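Local coordinates for protein PsaG (Dunaliella salina, PDB 6SL5) that is a small membrane subunit of photosystem I that binds chlorophyll a and beta-carotene and probably helps join the light-harvesting antenna to the core, at residues 4-16 with 74-86. Numbering follows the deposited sequence.
Sequences AVAIGGSTVSFLA and AALGHVFGYFLLA. With BCR (beta-carotene), chain B.
Phe-14 lays one face of its ring over Gly-77, whose CA sits 3.9 Å from the ring centroid, 15° off the ring normal, in a CH-pi contact. The edge of the same ring meets Tyr-82, Phe-14 CE2 lying 3.5 Å from Tyr-82 CD2, near the plane of both rings. Tyr-82 in turn takes Ser-10 CA over one face. Smaller apolar pairs continue the seam: Ala-6 CB and Ala-86 CB are 3.7 Å apart at one end, as are Leu-15 CD2 and Ala-75 CB at the other.

Polar links are few. With its hydroxyl swung anti to the backbone N (chi1 178°), Ser-10 OG gives a weak 3.3 Å hydrogen bond to His-78 O. Within its own segment, His-78 ND1 donates to Ala-75 O at 2.9 Å, nearly in the imidazole plane, which helps set the ring's rotation.

His-78 CE1 lies 3.4 Å from C20 of the beta-carotene. Replacing His-78 by alanine would probably cost Ala-75 O its side-chain donor and open a gap beside the polyene. Thr-11 CG2, Leu-15 CD1, Ala-75 CB, Leu-76 and Val-79 help His-78 line this carotene pocket, so both segments grip the pigment. Helix 3-20 packs antiparallel to helices 77-80 and 83-86, while Phe-83 meets an aromatic side chain of another protein's chain.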
# COMPACT_ATOMS: atom_id res chain seq x y z
N ALA H 4 -4.53 -44.68 55.99
CA ALA H 4 -4.83 -44.18 57.35
C ALA H 4 -3.58 -43.58 57.99
O ALA H 4 -3.70 -42.52 58.63
CB ALA H 4 -5.38 -45.31 58.19
N VAL H 5 -2.42 -44.21 57.78
CA VAL H 5 -1.15 -43.72 58.41
C VAL H 5 -0.43 -42.72 57.49
O VAL H 5 0.48 -42.03 58.00
CB VAL H 5 -0.22 -44.88 58.80
CG1 VAL H 5 -0.95 -45.94 59.61
CG2 VAL H 5 0.46 -45.50 57.59
N ALA H 6 -0.80 -42.63 56.21
CA ALA H 6 -0.10 -41.68 55.35
C ALA H 6 -0.76 -40.31 55.28
O ALA H 6 -0.10 -39.33 54.93
CB ALA H 6 0.01 -42.22 53.93
N ILE H 7 -2.07 -40.26 55.52
CA ILE H 7 -2.81 -38.97 55.47
C ILE H 7 -3.14 -38.55 56.90
O ILE H 7 -3.54 -37.39 57.11
CB ILE H 7 -4.09 -39.08 54.61
CG1 ILE H 7 -4.78 -37.73 54.43
CG2 ILE H 7 -5.03 -40.12 55.20
CD1 ILE H 7 -5.84 -37.72 53.36
N GLY H 8 -2.99 -39.49 57.84
CA GLY H 8 -3.25 -39.19 59.27
C GLY H 8 -1.98 -38.64 59.89
O GLY H 8 -2.05 -37.61 60.60
N GLY H 9 -0.85 -39.30 59.61
CA GLY H 9 0.46 -38.88 60.08
C GLY H 9 0.95 -37.67 59.36
O GLY H 9 1.95 -37.05 59.73
N SER H 10 0.23 -37.34 58.33
CA SER H 10 0.42 -36.18 57.51
C SER H 10 -0.22 -34.96 58.09
O SER H 10 0.38 -33.88 58.12
CB SER H 10 -0.32 -36.35 56.24
OG SER H 10 -0.04 -35.14 55.63
N THR H 11 -1.49 -35.13 58.48
CA THR H 11 -2.30 -34.01 59.03
C THR H 11 -1.63 -33.48 60.28
O THR H 11 -1.35 -32.27 60.36
CB THR H 11 -3.70 -34.47 59.43
OG1 THR H 11 -4.39 -34.96 58.28
CG2 THR H 11 -4.51 -33.37 60.09
N VAL H 12 -1.39 -34.39 61.20
CA VAL H 12 -0.81 -33.96 62.45
C VAL H 12 0.57 -33.33 62.25
O VAL H 12 0.89 -32.35 62.90
CB VAL H 12 -0.82 -35.16 63.41
CG1 VAL H 12 -0.06 -36.36 62.85
CG2 VAL H 12 -0.29 -34.75 64.74
N SER H 13 1.39 -33.86 61.32
CA SER H 13 2.71 -33.27 61.11
C SER H 13 2.60 -31.89 60.49
O SER H 13 3.32 -30.97 60.90
CB SER H 13 3.59 -34.19 60.27
OG SER H 13 2.95 -34.55 59.06
N PHE H 14 1.68 -31.72 59.55
CA PHE H 14 1.49 -30.41 58.95
C PHE H 14 0.89 -29.42 59.95
O PHE H 14 1.28 -28.25 59.99
CB PHE H 14 0.65 -30.55 57.68
CG PHE H 14 1.48 -30.76 56.44
CD1 PHE H 14 2.19 -29.70 55.92
CD2 PHE H 14 1.57 -32.00 55.82
CE1 PHE H 14 2.96 -29.86 54.80
CE2 PHE H 14 2.36 -32.16 54.68
CZ PHE H 14 3.05 -31.08 54.18
N LEU H 15 0.00 -29.91 60.83
CA LEU H 15 -0.60 -29.05 61.85
C LEU H 15 0.40 -28.64 62.92
O LEU H 15 0.50 -27.46 63.26
CB LEU H 15 -1.77 -29.76 62.53
CG LEU H 15 -3.03 -30.12 61.76
CD1 LEU H 15 -4.02 -30.94 62.56
CD2 LEU H 15 -3.65 -28.87 61.35
N ALA H 16 1.15 -29.61 63.47
CA ALA H 16 2.15 -29.33 64.50
C ALA H 16 3.27 -28.48 63.94
O ALA H 16 3.81 -27.64 64.67
CB ALA H 16 2.70 -30.62 65.08
N ALA H 74 -4.14 -24.61 57.17
CA ALA H 74 -2.85 -25.30 57.21
C ALA H 74 -2.99 -26.81 57.24
O ALA H 74 -1.99 -27.52 57.01
CB ALA H 74 -2.09 -24.87 58.47
N ALA H 75 -4.21 -27.29 57.56
CA ALA H 75 -4.55 -28.70 57.64
C ALA H 75 -4.73 -29.32 56.29
O ALA H 75 -4.71 -30.55 56.20
CB ALA H 75 -5.82 -28.90 58.41
N LEU H 76 -4.84 -28.51 55.26
CA LEU H 76 -4.93 -28.97 53.89
C LEU H 76 -3.61 -29.51 53.41
O LEU H 76 -3.54 -30.08 52.33
CB LEU H 76 -5.38 -27.85 52.97
CG LEU H 76 -6.82 -27.77 52.54
CD1 LEU H 76 -7.12 -28.99 51.69
CD2 LEU H 76 -7.77 -27.68 53.71
N GLY H 77 -2.56 -29.32 54.22
CA GLY H 77 -1.27 -29.88 53.92
C GLY H 77 -1.34 -31.38 53.98
O GLY H 77 -0.53 -32.05 53.34
N HIS H 78 -2.35 -31.86 54.69
CA HIS H 78 -2.61 -33.29 54.95
C HIS H 78 -2.94 -34.04 53.66
O HIS H 78 -2.68 -35.26 53.59
CB HIS H 78 -3.67 -33.33 56.07
CG HIS H 78 -5.05 -33.85 55.84
ND1 HIS H 78 -6.15 -33.01 55.85
CD2 HIS H 78 -5.54 -35.11 55.82
CE1 HIS H 78 -7.26 -33.73 55.75
NE2 HIS H 78 -6.90 -35.02 55.70
N VAL H 79 -3.48 -33.31 52.67
CA VAL H 79 -3.96 -33.87 51.47
C VAL H 79 -3.22 -33.24 50.31
O VAL H 79 -3.08 -33.86 49.26
CB VAL H 79 -5.48 -33.69 51.39
CG1 VAL H 79 -5.98 -34.59 50.54
CG2 VAL H 79 -6.12 -34.23 52.60
N PHE H 80 -2.68 -32.06 50.51
CA PHE H 80 -1.91 -31.45 49.46
C PHE H 80 -0.52 -32.07 49.42
O PHE H 80 -0.01 -32.39 48.34
CB PHE H 80 -1.86 -29.95 49.69
CG PHE H 80 -0.74 -29.29 49.01
CD1 PHE H 80 0.36 -28.86 49.72
CD2 PHE H 80 -0.78 -29.12 47.65
CE1 PHE H 80 1.41 -28.25 49.07
CE2 PHE H 80 0.26 -28.50 47.00
CZ PHE H 80 1.36 -28.07 47.70
N GLY H 81 0.12 -32.24 50.58
CA GLY H 81 1.45 -32.77 50.64
C GLY H 81 1.60 -34.25 50.91
O GLY H 81 2.68 -34.80 50.68
N TYR H 82 0.58 -34.93 51.40
CA TYR H 82 0.75 -36.35 51.62
C TYR H 82 -0.32 -37.22 51.04
O TYR H 82 -0.21 -38.44 51.18
CB TYR H 82 0.82 -36.71 53.07
CG TYR H 82 2.10 -36.76 53.88
CD1 TYR H 82 2.65 -37.98 54.22
CD2 TYR H 82 2.66 -35.61 54.43
CE1 TYR H 82 3.75 -38.07 55.03
CE2 TYR H 82 3.77 -35.68 55.24
CZ TYR H 82 4.31 -36.92 55.53
OH TYR H 82 5.42 -37.01 56.33
N PHE H 83 -1.34 -36.67 50.38
CA PHE H 83 -2.30 -37.59 49.72
C PHE H 83 -1.61 -38.08 48.44
O PHE H 83 -2.04 -39.09 47.86
CB PHE H 83 -3.69 -36.99 49.52
CG PHE H 83 -4.82 -37.98 49.36
CD1 PHE H 83 -5.77 -38.13 50.36
CD2 PHE H 83 -4.95 -38.75 48.22
CE1 PHE H 83 -6.81 -39.03 50.23
CE2 PHE H 83 -5.99 -39.65 48.08
CZ PHE H 83 -6.92 -39.79 49.09
N LEU H 84 -0.59 -37.33 48.00
CA LEU H 84 0.24 -37.73 46.87
C LEU H 84 1.09 -38.92 47.27
O LEU H 84 1.21 -39.88 46.51
CB LEU H 84 1.13 -36.57 46.41
CG LEU H 84 2.21 -36.79 45.32
CD1 LEU H 84 2.32 -35.59 44.39
CD2 LEU H 84 3.61 -37.04 45.86
N LEU H 85 1.70 -38.86 48.46
CA LEU H 85 2.48 -39.98 48.95
C LEU H 85 1.56 -41.13 49.32
O LEU H 85 1.93 -42.30 49.18
CB LEU H 85 3.32 -39.56 50.17
CG LEU H 85 4.72 -38.98 50.00
CD1 LEU H 85 5.57 -39.95 49.22
CD2 LEU H 85 4.73 -37.60 49.34
N ALA H 86 0.35 -40.80 49.77
CA ALA H 86 -0.64 -41.79 50.15
C ALA H 86 -1.18 -42.51 48.93
O ALA H 86 -1.55 -43.69 49.02
CB ALA H 86 -1.80 -41.12 50.88
C1 BCR B . -6.52 -29.23 71.66
C2 BCR B . -7.19 -27.96 72.17
C3 BCR B . -8.64 -28.21 72.54
C4 BCR B . -9.41 -28.80 71.37
C5 BCR B . -8.65 -29.88 70.64
C6 BCR B . -7.33 -29.78 70.51
C7 BCR B . -6.64 -30.19 69.28
C8 BCR B . -7.13 -30.02 68.06
C9 BCR B . -6.48 -30.40 66.81
C10 BCR B . -6.97 -30.02 65.49
C11 BCR B . -7.33 -30.58 64.23
C33 BCR B . -9.37 -31.07 70.09
C31 BCR B . -6.49 -30.28 72.76
C32 BCR B . -5.11 -28.94 71.16
C34 BCR B . -5.24 -31.25 66.89
C12 BCR B . -7.53 -31.13 63.16
C13 BCR B . -7.30 -32.27 62.34
C14 BCR B . -7.53 -32.39 61.00
C15 BCR B . -8.07 -31.46 60.04
C16 BCR B . -8.21 -31.12 58.73
C17 BCR B . -8.89 -30.10 58.32
C18 BCR B . -9.35 -29.87 57.06
C19 BCR B . -9.09 -30.82 55.95
C20 BCR B . -9.13 -31.11 54.65
C21 BCR B . -9.00 -31.86 53.43
C22 BCR B . -9.40 -31.48 52.19
C23 BCR B . -9.21 -32.37 51.02
C24 BCR B . -8.57 -32.00 49.72
C25 BCR B . -8.44 -32.99 48.62
C26 BCR B . -9.19 -34.10 48.61
C27 BCR B . -8.48 -35.41 48.36
C28 BCR B . -7.65 -35.26 47.09
C29 BCR B . -6.69 -34.08 47.22
C30 BCR B . -7.44 -32.78 47.49
C35 BCR B . -6.72 -33.47 63.03
C36 BCR B . -10.15 -28.63 56.79
C37 BCR B . -10.06 -30.15 51.99
C38 BCR B . -10.67 -34.10 48.82
C39 BCR B . -8.19 -32.35 46.23
C40 BCR B . -6.42 -31.73 47.91